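Local atomic coordinates of CBS domain-containing predicted protein TM0935 (Thermotoga maritima, PDB entry 1O50), a protein that is of unknown function but carries a tandem pair of CBS domains, a fold that in relatives often binds adenosine nucleotides and regulates partner proteins. Residues L118-M121 with I122-I126. Sequence-based numbering, arbitrary orientation.
Sequences LKLM and IDNNI
Leu-120 O is gripped twice by Asn-124: the backbone N donates to it at 3.1 Å, and the side chain folds back so that Asn-124 ND2 reaches the same Leu-120 O at 2.9 Å. The second bond is fairly straight (159° at the hydrogen) and lies in the plane of the Asn-124 amide, though it meets the carbonyl at a bend, with a C=O...N angle of 126°. Asn-124 CG stands anti to its carbonyl carbon (chi1 -69°), which turns the amide back along the helix, beside the side chain of Leu-120. Replacing Asn-124 with a leucine would probably leave Leu-120 O with the backbone donor alone and this last turn less firmly held. One residue earlier in the helix, Lys-119 and Asp-123 form a weak, long salt bridge, Lys-119 NZ to Asp-123 OD2 at 3.4 Å. The lysine chain runs extended and bends at its last torsion, and a water accepts from Lys-119 NZ at 2.6 Å and donates to Asp-123 OD1, so both carboxylate oxygens are engaged. Helix 114-124, in the second CBS domain of the pair, ends here in a Schellman motif: Asn-125 takes a positive phi, its N bonds to Ile-122 O, and Ile-126 N closes on a lone pair of Met-121 O at 3.0 Å. Along the buried side, Leu-118 and Ile-122 lie side by side, while the Met-121 side chain packs on Ile-147 of helix 144-153 and Met-129 of strand 128-132. Beyond the turn, Ile-126 packs on Met-62 and Pro-64 of strand 58-64, joining the helix end to the other half of the chain. At the dimer interface, Asn-125 OD1 is hydrogen-bonded to ND2 of Asn-125 of the second subunit, whose Phe-79 packs against Lys-119 and Asp-123.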
loop_
_atom_site.group_PDB
_atom_site.type_symbol
_atom_site.label_atom_id
_atom_site.label_comp_id
_atom_site.label_asym_id
_atom_site.label_seq_id
_atom_site.Cartn_x
_atom_site.Cartn_y
_atom_site.Cartn_z
ATOM N N LEU A 118 -3.372 -11.060 9.383
ATOM C CA LEU A 118 -3.153 -9.648 9.720
ATOM C C LEU A 118 -1.783 -9.498 10.356
ATOM O O LEU A 118 -1.077 -8.536 10.082
ATOM C CB LEU A 118 -4.269 -9.131 10.667
ATOM C CG LEU A 118 -4.136 -7.686 11.204
ATOM C CD1 LEU A 118 -5.468 -7.030 11.484
ATOM C CD2 LEU A 118 -3.285 -7.635 12.493
ATOM N N LYS A 119 -1.397 -10.436 11.203
ATOM C CA LYS A 119 -0.083 -10.408 11.835
ATOM C C LYS A 119 1.019 -10.487 10.790
ATOM O O LYS A 119 1.988 -9.763 10.859
ATOM C CB LYS A 119 0.076 -11.545 12.830
ATOM C CG LYS A 119 1.454 -11.617 13.465
ATOM C CD LYS A 119 1.635 -12.879 14.318
ATOM C CE LYS A 119 3.088 -13.060 14.752
ATOM N NZ LYS A 119 3.488 -12.095 15.818
ATOM N N LEU A 120 0.845 -11.378 9.825
ATOM C CA LEU A 120 1.781 -11.536 8.705
ATOM C C LEU A 120 1.907 -10.268 7.899
ATOM O O LEU A 120 2.999 -9.857 7.547
ATOM C CB LEU A 120 1.313 -12.674 7.766
ATOM C CG LEU A 120 1.533 -14.093 8.301
ATOM C CD1 LEU A 120 0.832 -15.086 7.363
ATOM C CD2 LEU A 120 3.016 -14.436 8.445
ATOM N N MET A 121 0.785 -9.664 7.564
ATOM C CA MET A 121 0.817 -8.431 6.842
ATOM C C MET A 121 1.622 -7.403 7.572
ATOM O O MET A 121 2.507 -6.784 7.002
ATOM C CB MET A 121 -0.576 -7.894 6.636
ATOM C CG MET A 121 -1.308 -8.609 5.559
ATOM S SD MET A 121 -2.781 -7.770 5.047
ATOM C CE MET A 121 -3.433 -9.104 4.145
ATOM N N ILE A 122 1.305 -7.218 8.837
ATOM C CA ILE A 122 1.987 -6.200 9.630
ATOM C C ILE A 122 3.481 -6.477 9.815
ATOM O O ILE A 122 4.315 -5.592 9.580
ATOM C CB ILE A 122 1.266 -5.993 10.965
ATOM C CG1 ILE A 122 -0.084 -5.302 10.706
ATOM C CG2 ILE A 122 2.111 -5.078 11.863
ATOM C CD1 ILE A 122 -1.095 -5.403 11.852
ATOM N N ASP A 123 3.824 -7.688 10.259
ATOM C CA ASP A 123 5.218 -8.064 10.505
ATOM C C ASP A 123 6.130 -7.921 9.263
ATOM O O ASP A 123 7.290 -7.555 9.388
ATOM C CB ASP A 123 5.305 -9.522 11.006
ATOM C CG ASP A 123 4.829 -9.707 12.432
ATOM O OD1 ASP A 123 4.467 -8.748 13.146
ATOM O OD2 ASP A 123 4.815 -10.820 12.947
ATOM N N ASN A 124 5.585 -8.224 8.084
ATOM C CA ASN A 124 6.292 -8.204 6.797
ATOM C C ASN A 124 6.042 -6.920 6.006
ATOM O O ASN A 124 6.559 -6.709 4.895
ATOM C CB ASN A 124 5.829 -9.418 5.980
ATOM C CG ASN A 124 6.326 -10.727 6.568
ATOM O OD1 ASN A 124 7.489 -11.066 6.409
ATOM N ND2 ASN A 124 5.461 -11.434 7.304
ATOM N N ASN A 125 5.248 -6.046 6.587
ATOM C CA ASN A 125 4.921 -4.784 5.972
ATOM C C ASN A 125 4.458 -4.944 4.537
ATOM O O ASN A 125 4.964 -4.271 3.624
ATOM C CB ASN A 125 6.077 -3.774 6.045
ATOM C CG ASN A 125 5.660 -2.398 5.468
ATOM O OD1 ASN A 125 4.518 -2.005 5.650
ATOM N ND2 ASN A 125 6.569 -1.685 4.771
ATOM N N ILE A 126 3.511 -5.864 4.328
ATOM C CA ILE A 126 2.841 -6.040 3.044
ATOM C C ILE A 126 1.308 -5.908 3.231
ATOM O O ILE A 126 0.821 -6.067 4.331
ATOM C CB ILE A 126 3.207 -7.438 2.439
ATOM C CG1 ILE A 126 2.682 -8.550 3.325
ATOM C CG2 ILE A 126 4.758 -7.600 2.244
ATOM C CD1 ILE A 126 3.121 -9.932 2.946
HETATM O O HOH W 1 4.932 -9.934 15.824
#